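Local coordinates for N-acetylmuramoyl-L-alanine amidase domain-containing protein SAOUHSC_02979 (Staphylococcus aureus, PDB 5T1Q) that probably acts as a secreted cell-wall amidase, this chain being the part that carries its glucosaminidase-family region and its C-terminal CHAP domain, at residues T266-D271 against H276-R281; G270-A275 against Q283-Q288; S332-K335 against I340-R343. One frame throughout, in Å; residues are numbered along the deposited sequence.

Contact 1. Residues T266-D271 against H276-R281; sequences TSISGD and HNWNNR. With NA (sodium ion), chain E.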
# COMPACT_ATOMS: atom_id res chain seq x y z
N THR A 266 10.36 17.46 -10.79
CA THR A 266 9.86 17.48 -12.16
C THR A 266 8.48 16.84 -12.13
O THR A 266 8.21 15.95 -11.33
CB THR A 266 10.79 16.76 -13.17
OG1 THR A 266 10.54 15.35 -13.20
CG2 THR A 266 12.27 17.02 -12.84
N SER A 267 7.61 17.33 -12.99
CA SER A 267 6.25 16.84 -13.00
C SER A 267 5.77 16.37 -14.36
O SER A 267 6.33 16.70 -15.41
CB SER A 267 5.31 17.93 -12.49
OG SER A 267 5.30 19.04 -13.36
N ILE A 268 4.71 15.57 -14.29
CA ILE A 268 4.03 15.02 -15.44
C ILE A 268 2.53 15.17 -15.11
O ILE A 268 2.14 14.96 -13.96
CB ILE A 268 4.50 13.57 -15.66
CG1 ILE A 268 4.17 13.13 -17.07
CG2 ILE A 268 3.92 12.60 -14.62
CD1 ILE A 268 4.95 11.90 -17.50
N SER A 269 1.69 15.54 -16.08
CA SER A 269 0.26 15.76 -15.80
C SER A 269 -0.53 14.51 -15.38
O SER A 269 -0.08 13.37 -15.56
CB SER A 269 -0.45 16.44 -16.97
OG SER A 269 -0.33 15.70 -18.14
N GLY A 270 -1.71 14.76 -14.84
CA GLY A 270 -2.58 13.71 -14.34
C GLY A 270 -3.59 13.18 -15.33
O GLY A 270 -4.39 12.30 -14.97
N ASP A 271 -3.54 13.68 -16.57
CA ASP A 271 -4.48 13.32 -17.62
C ASP A 271 -3.91 12.35 -18.67
O ASP A 271 -4.48 12.21 -19.76
CB ASP A 271 -4.99 14.60 -18.32
CG ASP A 271 -3.96 15.22 -19.33
OD1 ASP A 271 -2.72 15.03 -19.18
OD2 ASP A 271 -4.40 15.89 -20.29
N HIS A 276 0.12 2.77 -21.08
CA HIS A 276 0.51 2.73 -22.48
C HIS A 276 0.19 4.00 -23.25
O HIS A 276 0.79 4.23 -24.30
CB HIS A 276 -0.12 1.52 -23.20
CG HIS A 276 -1.59 1.62 -23.37
ND1 HIS A 276 -2.17 1.87 -24.58
CD2 HIS A 276 -2.60 1.54 -22.47
CE1 HIS A 276 -3.48 1.93 -24.44
NE2 HIS A 276 -3.77 1.75 -23.16
N ASN A 277 -0.78 4.79 -22.77
CA ASN A 277 -1.12 6.04 -23.41
C ASN A 277 -0.22 7.19 -23.00
O ASN A 277 -0.36 8.27 -23.54
CB ASN A 277 -2.56 6.45 -23.09
CG ASN A 277 -3.58 5.73 -23.93
OD1 ASN A 277 -3.36 5.48 -25.12
ND2 ASN A 277 -4.73 5.44 -23.34
N TRP A 278 0.69 6.96 -22.07
CA TRP A 278 1.54 8.06 -21.59
C TRP A 278 2.43 8.69 -22.66
O TRP A 278 2.51 9.91 -22.75
CB TRP A 278 2.38 7.60 -20.40
CG TRP A 278 1.63 7.66 -19.08
CD1 TRP A 278 0.34 7.32 -18.86
CD2 TRP A 278 2.18 8.00 -17.81
NE1 TRP A 278 0.03 7.50 -17.51
CE2 TRP A 278 1.15 7.89 -16.86
CE3 TRP A 278 3.46 8.39 -17.38
CZ2 TRP A 278 1.35 8.17 -15.51
CZ3 TRP A 278 3.65 8.69 -16.04
CH2 TRP A 278 2.60 8.57 -15.12
N ASN A 279 3.08 7.85 -23.48
CA ASN A 279 4.00 8.37 -24.48
C ASN A 279 3.32 9.19 -25.58
O ASN A 279 3.78 10.29 -25.90
CB ASN A 279 4.94 7.28 -25.04
CG ASN A 279 4.21 6.14 -25.70
OD1 ASN A 279 3.02 5.89 -25.43
ND2 ASN A 279 4.90 5.42 -26.56
N ASN A 280 2.25 8.67 -26.17
CA ASN A 280 1.52 9.40 -27.23
C ASN A 280 0.78 10.63 -26.65
O ASN A 280 0.78 11.69 -27.25
CB ASN A 280 0.55 8.50 -28.00
CG ASN A 280 -0.27 7.61 -27.10
OD1 ASN A 280 0.28 6.68 -26.47
ND2 ASN A 280 -1.56 7.86 -27.01
N ARG A 281 0.17 10.52 -25.47
CA ARG A 281 -0.47 11.69 -24.90
C ARG A 281 0.55 12.74 -24.49
O ARG A 281 0.33 13.92 -24.74
CB ARG A 281 -1.37 11.33 -23.73
CG ARG A 281 -2.62 10.57 -24.14
CD ARG A 281 -3.64 10.54 -23.02
NE ARG A 281 -4.77 9.69 -23.34
CZ ARG A 281 -5.79 9.45 -22.54
NH1 ARG A 281 -5.89 10.03 -21.33
NH2 ARG A 281 -6.75 8.63 -22.95
NA NA E . 1.23 4.54 -26.43
O HOH W 1 -0.80 3.59 -26.90
O HOH W 2 2.15 4.63 -28.83

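Contact 2. Residues G270-A275 against Q283-Q288; sequences GDLGDA and QYRDYQ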
# COMPACT_ATOMS: atom_id res chain seq x y z
N GLY A 270 -1.71 14.76 -14.84
CA GLY A 270 -2.58 13.71 -14.34
C GLY A 270 -3.59 13.18 -15.33
O GLY A 270 -4.39 12.30 -14.97
N ASP A 271 -3.54 13.68 -16.57
CA ASP A 271 -4.48 13.32 -17.62
C ASP A 271 -3.91 12.35 -18.67
O ASP A 271 -4.48 12.21 -19.76
CB ASP A 271 -4.99 14.60 -18.32
CG ASP A 271 -3.96 15.22 -19.33
OD1 ASP A 271 -2.72 15.03 -19.18
OD2 ASP A 271 -4.40 15.89 -20.29
N LEU A 272 -2.81 11.68 -18.36
CA LEU A 272 -2.20 10.78 -19.34
C LEU A 272 -2.89 9.41 -19.44
O LEU A 272 -2.55 8.62 -20.32
CB LEU A 272 -0.70 10.63 -19.08
CG LEU A 272 0.15 11.92 -19.14
CD1 LEU A 272 1.60 11.60 -18.89
CD2 LEU A 272 0.04 12.70 -20.44
N GLY A 273 -3.84 9.13 -18.55
CA GLY A 273 -4.59 7.86 -18.58
C GLY A 273 -3.76 6.63 -18.21
O GLY A 273 -2.79 6.73 -17.44
N ASP A 274 -4.15 5.47 -18.73
CA ASP A 274 -3.41 4.23 -18.47
C ASP A 274 -2.00 4.33 -19.03
O ASP A 274 -1.75 5.05 -19.98
CB ASP A 274 -4.12 3.03 -19.07
CG ASP A 274 -5.54 2.86 -18.54
OD1 ASP A 274 -5.80 3.23 -17.37
OD2 ASP A 274 -6.38 2.36 -19.30
N ALA A 275 -1.10 3.53 -18.45
CA ALA A 275 0.31 3.59 -18.77
C ALA A 275 0.69 3.65 -20.26
O ALA A 275 1.49 4.49 -20.64
CB ALA A 275 1.03 2.42 -18.11
N GLN A 283 3.55 13.30 -25.64
CA GLN A 283 4.06 13.87 -26.89
C GLN A 283 3.11 14.95 -27.42
O GLN A 283 3.55 16.01 -27.85
CB GLN A 283 4.24 12.74 -27.92
CG GLN A 283 4.52 13.14 -29.37
CD GLN A 283 5.84 13.87 -29.56
OE1 GLN A 283 6.83 13.59 -28.90
NE2 GLN A 283 5.84 14.79 -30.50
N TYR A 284 1.81 14.68 -27.37
CA TYR A 284 0.84 15.67 -27.84
C TYR A 284 0.82 16.90 -26.91
O TYR A 284 0.70 18.03 -27.38
CB TYR A 284 -0.57 15.07 -27.98
CG TYR A 284 -1.55 16.07 -28.55
CD1 TYR A 284 -1.67 16.25 -29.92
CD2 TYR A 284 -2.33 16.88 -27.71
CE1 TYR A 284 -2.56 17.18 -30.44
CE2 TYR A 284 -3.22 17.81 -28.22
CZ TYR A 284 -3.34 17.97 -29.58
OH TYR A 284 -4.21 18.91 -30.09
N ARG A 285 0.97 16.65 -25.61
CA ARG A 285 0.92 17.69 -24.56
C ARG A 285 2.28 18.39 -24.30
O ARG A 285 2.54 18.88 -23.19
CB ARG A 285 0.30 17.10 -23.28
CG ARG A 285 -1.19 16.77 -23.44
CD ARG A 285 -1.63 15.62 -22.53
NE ARG A 285 -3.01 15.18 -22.76
CZ ARG A 285 -3.45 14.52 -23.83
NH1 ARG A 285 -4.72 14.16 -23.90
NH2 ARG A 285 -2.65 14.23 -24.86
N ASP A 286 3.13 18.41 -25.32
CA ASP A 286 4.38 19.19 -25.31
C ASP A 286 5.54 18.67 -24.44
O ASP A 286 6.44 19.44 -24.11
CB ASP A 286 4.08 20.66 -24.95
CG ASP A 286 5.14 21.62 -25.48
OD1 ASP A 286 5.51 21.50 -26.67
OD2 ASP A 286 5.56 22.55 -24.73
N TYR A 287 5.53 17.40 -24.06
CA TYR A 287 6.64 16.83 -23.31
C TYR A 287 7.68 16.30 -24.29
O TYR A 287 7.32 15.96 -25.42
CB TYR A 287 6.17 15.68 -22.44
CG TYR A 287 5.37 16.11 -21.26
CD1 TYR A 287 4.02 16.39 -21.37
CD2 TYR A 287 5.96 16.22 -20.01
CE1 TYR A 287 3.28 16.80 -20.27
CE2 TYR A 287 5.23 16.63 -18.91
CZ TYR A 287 3.89 16.92 -19.06
OH TYR A 287 3.18 17.33 -17.96
N GLN A 288 8.95 16.27 -23.88
CA GLN A 288 10.03 15.70 -24.70
C GLN A 288 9.87 14.18 -24.56
O GLN A 288 9.90 13.65 -23.45
CB GLN A 288 11.42 16.11 -24.18
CG GLN A 288 11.67 17.61 -23.98
CD GLN A 288 12.74 17.92 -22.90
OE1 GLN A 288 12.53 18.78 -22.02
NE2 GLN A 288 13.86 17.19 -22.93

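Contact 3. Residues S332-K335 against I340-R343; sequences SNVK and ISHR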
# COMPACT_ATOMS: atom_id res chain seq x y z
N SER A 332 6.00 0.02 -9.35
CA SER A 332 5.14 -0.50 -8.31
C SER A 332 4.19 -1.54 -8.87
O SER A 332 3.89 -1.54 -10.06
CB SER A 332 4.30 0.62 -7.69
OG SER A 332 3.41 1.16 -8.67
N ASN A 333 3.73 -2.41 -7.98
CA ASN A 333 2.76 -3.45 -8.26
C ASN A 333 3.06 -4.46 -9.38
O ASN A 333 2.14 -4.96 -10.02
CB ASN A 333 1.33 -2.86 -8.35
CG ASN A 333 0.78 -2.46 -6.96
OD1 ASN A 333 1.51 -1.93 -6.12
ND2 ASN A 333 -0.48 -2.72 -6.73
N VAL A 334 4.34 -4.79 -9.60
CA VAL A 334 4.70 -5.87 -10.54
C VAL A 334 5.23 -7.08 -9.75
O VAL A 334 5.01 -8.21 -10.16
CB VAL A 334 5.73 -5.47 -11.64
CG1 VAL A 334 5.30 -4.20 -12.32
CG2 VAL A 334 7.14 -5.35 -11.10
N LYS A 335 5.91 -6.85 -8.64
CA LYS A 335 6.47 -7.93 -7.83
C LYS A 335 5.42 -8.48 -6.85
O LYS A 335 5.49 -9.64 -6.44
CB LYS A 335 7.73 -7.45 -7.08
CG LYS A 335 8.59 -8.56 -6.48
CD LYS A 335 9.26 -9.41 -7.56
CE LYS A 335 9.99 -10.62 -6.99
NZ LYS A 335 11.10 -10.27 -6.06
N ILE A 340 6.89 -1.89 -4.14
CA ILE A 340 7.72 -1.10 -5.02
C ILE A 340 8.97 -1.97 -5.26
O ILE A 340 9.56 -2.44 -4.30
CB ILE A 340 8.11 0.22 -4.35
CG1 ILE A 340 6.87 1.10 -4.19
CG2 ILE A 340 9.17 0.96 -5.17
CD1 ILE A 340 7.09 2.25 -3.23
N SER A 341 9.30 -2.22 -6.52
CA SER A 341 10.44 -3.07 -6.91
C SER A 341 11.27 -2.40 -8.01
O SER A 341 10.94 -1.31 -8.49
CB SER A 341 9.96 -4.44 -7.39
OG SER A 341 9.10 -4.30 -8.50
N HIS A 342 12.36 -3.05 -8.39
CA HIS A 342 13.28 -2.47 -9.35
C HIS A 342 13.94 -3.58 -10.15
O HIS A 342 14.03 -4.71 -9.69
CB HIS A 342 14.42 -1.73 -8.61
CG HIS A 342 14.11 -1.38 -7.20
ND1 HIS A 342 14.55 -2.15 -6.14
CD2 HIS A 342 13.40 -0.37 -6.65
CE1 HIS A 342 14.13 -1.62 -5.00
NE2 HIS A 342 13.42 -0.54 -5.29
N ARG A 343 14.43 -3.23 -11.33
CA ARG A 343 15.12 -4.21 -12.17
C ARG A 343 15.91 -3.51 -13.25
O ARG A 343 15.81 -2.31 -13.41
CB ARG A 343 14.11 -5.20 -12.81
CG ARG A 343 13.00 -4.55 -13.62
CD ARG A 343 11.95 -5.58 -14.03
NE ARG A 343 10.77 -4.92 -14.58
CZ ARG A 343 10.28 -5.02 -15.82
NH1 ARG A 343 10.81 -5.82 -16.72
NH2 ARG A 343 9.18 -4.33 -16.13
O HOH W 3 6.56 -4.04 -7.87

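Contact 1. Residues T266-D271 against H276-R281
I268 sends CG1 anti to the backbone N (chi1 -162°) and continues extended, carrying the CD1 methyl to the six-membered ring of W278; R281, with CG anti to its carbonyl carbon and the chain straight from CG to NE, reaches back to the carbonyl of D271. CD1 of I268 lies 3.8 Å from CZ3 of W278 and equally far from CE3, approaching obliquely, and the two side chains cross at about a right angle. The indole's polar side is turned elsewhere: NE1 bonds to the carbonyl O of G273, while V300 and I356, on strands of the sheet, also pack on it.

NH1 of R281 donates to O of D271 at 3.0 Å with an N-H...O angle of 152°. The acceptor lies at the guanidinium edge, in its plane, yet the donor stands 36° above the carbonyl plane. This single bond is the polar link between 266-271 and the start of helix 278-284, within the CHAP domain.

Away from the loop, the first helical turn and the residues just before it bind a sodium ion through O of H276 (2.2 Å), OD1 of N279 (2.5 Å) and OD1 of N280 (2.3 Å). E302 and two waters complete the shell, and one of those waters is hydrogen-bonded to ND1 of H276 (3.2 Å). All these ligands are oxygens, as suits a hard cation. The chemistry therefore divides by side: the helix offers the loop an indole and a guanidinium N-H, which meet a methyl and a neutral carbonyl, whereas the oxygen ligands round the ion probably steady the helix start.

Contact 2. Residues G270-A275 against Q283-Q288
OD2 of D271 accepts from NE of R285 at 2.9 Å, with an N-H...O angle of 159°, and this bond is also the salt bridge of the contact. With CG anti to its carbonyl carbon, R285 extends from there to NE, which reaches the carboxylate. The two groups are not laid flat against each other. OD2 sits at the guanidinium edge, almost exactly in its plane, whereas NE meets the oxygen from 40° above the carboxylate plane; the planes themselves are turned 62° apart. One N-H alone therefore does the bonding, without the paired, two-pronged geometry of a coplanar bridge. CD of R285 follows close behind, 3.6 Å from OD1 of D271, so the carboxylate also rests against the methylene next to the bonded nitrogen. OD1 has its own donor in OG of S269, and the acid is thus held through both oxygens, which probably favours its ionised form.

The bridge ties the loop after helix 253-262 to the C-terminal end of helix 278-284 in the CHAP domain. R285 is the first residue there to leave helical backbone angles, and its NH2 turns back to the carbonyl O of R281, so its side chain satisfies a carbonyl in the last turn while NE faces the loop. The backbone O of R285 is bonded by NZ of K359, the C-terminal residue.

Beneath the polar pair, the side chains of L272 and R285 run antiparallel and pass one another. CD2 of L272 comes to 4.0 Å from CD of R285, an apolar touch confined to the aliphatic part of the arginine. Further inside, the same leucine packs on W278, while its backbone N bonds to OH of Y248.

Contact 3. Residues S332-K335 against I340-R343
S332 and I340 sit opposite each other in the beta-hairpin formed by strands 327-332 and 339-345, as an antiparallel non-hydrogen-bonded pair with their CA atoms 4.2 Å apart. Their side chains leave on the same face of the sheet but spread apart, CB of S332 lying 4.4 Å from CG1 of I340. Y256 of helix 253-262 touches both, which places this face against the helix; OG of S332 bonds to the carbonyl O of G251.

Past this pair the chain leaves the strand pairing, N333 taking left-handed backbone angles (phi 55°), and V334 and K335 come round to S341. Here the orientation differs: S341 points at the turn. Its OG, set between the backbone N and the carbonyl carbon (chi1 60°), is met by CG2 of V334 at 3.4 Å and by CB of K335 at 3.7 Å. K335 contributes just the root of its side chain, CB against CB of S341, and then bends at chi2 and chi4 to carry its amine away.

A water bridges V334 and S341. It accepts from N of V334, which gives this N-H of the turn an acceptor. Further along the strand, R343 forms a salt bridge with E331, a residue whose placement is consistent with the third member of a Cys-His-Glu triad such as CHAP domains use. The same bridging water is hydrogen-bonded to OG of S341 at 2.6 Å and to N of V334 at 2.9 Å.

Contacts 1 and 2 share G270 and D271, both use helix 278-284, and lie with their centres 3 Å apart near the periphery: one meets the start of the helix, the other its end. Both are partly buried, with hydrocarbon inside and arginine bonds toward the outside, but contact 1 uses a neutral carbonyl and adjoins sodium, whereas contact 2 uses a charged pair. Contact 3 is the more buried, about 20 Å from contact 1 between centres and not touching either. It joins neighbouring strands of the central sheet, where a non-hydrogen-bonded strand pair and a water bridge stand in place of arginine bonds.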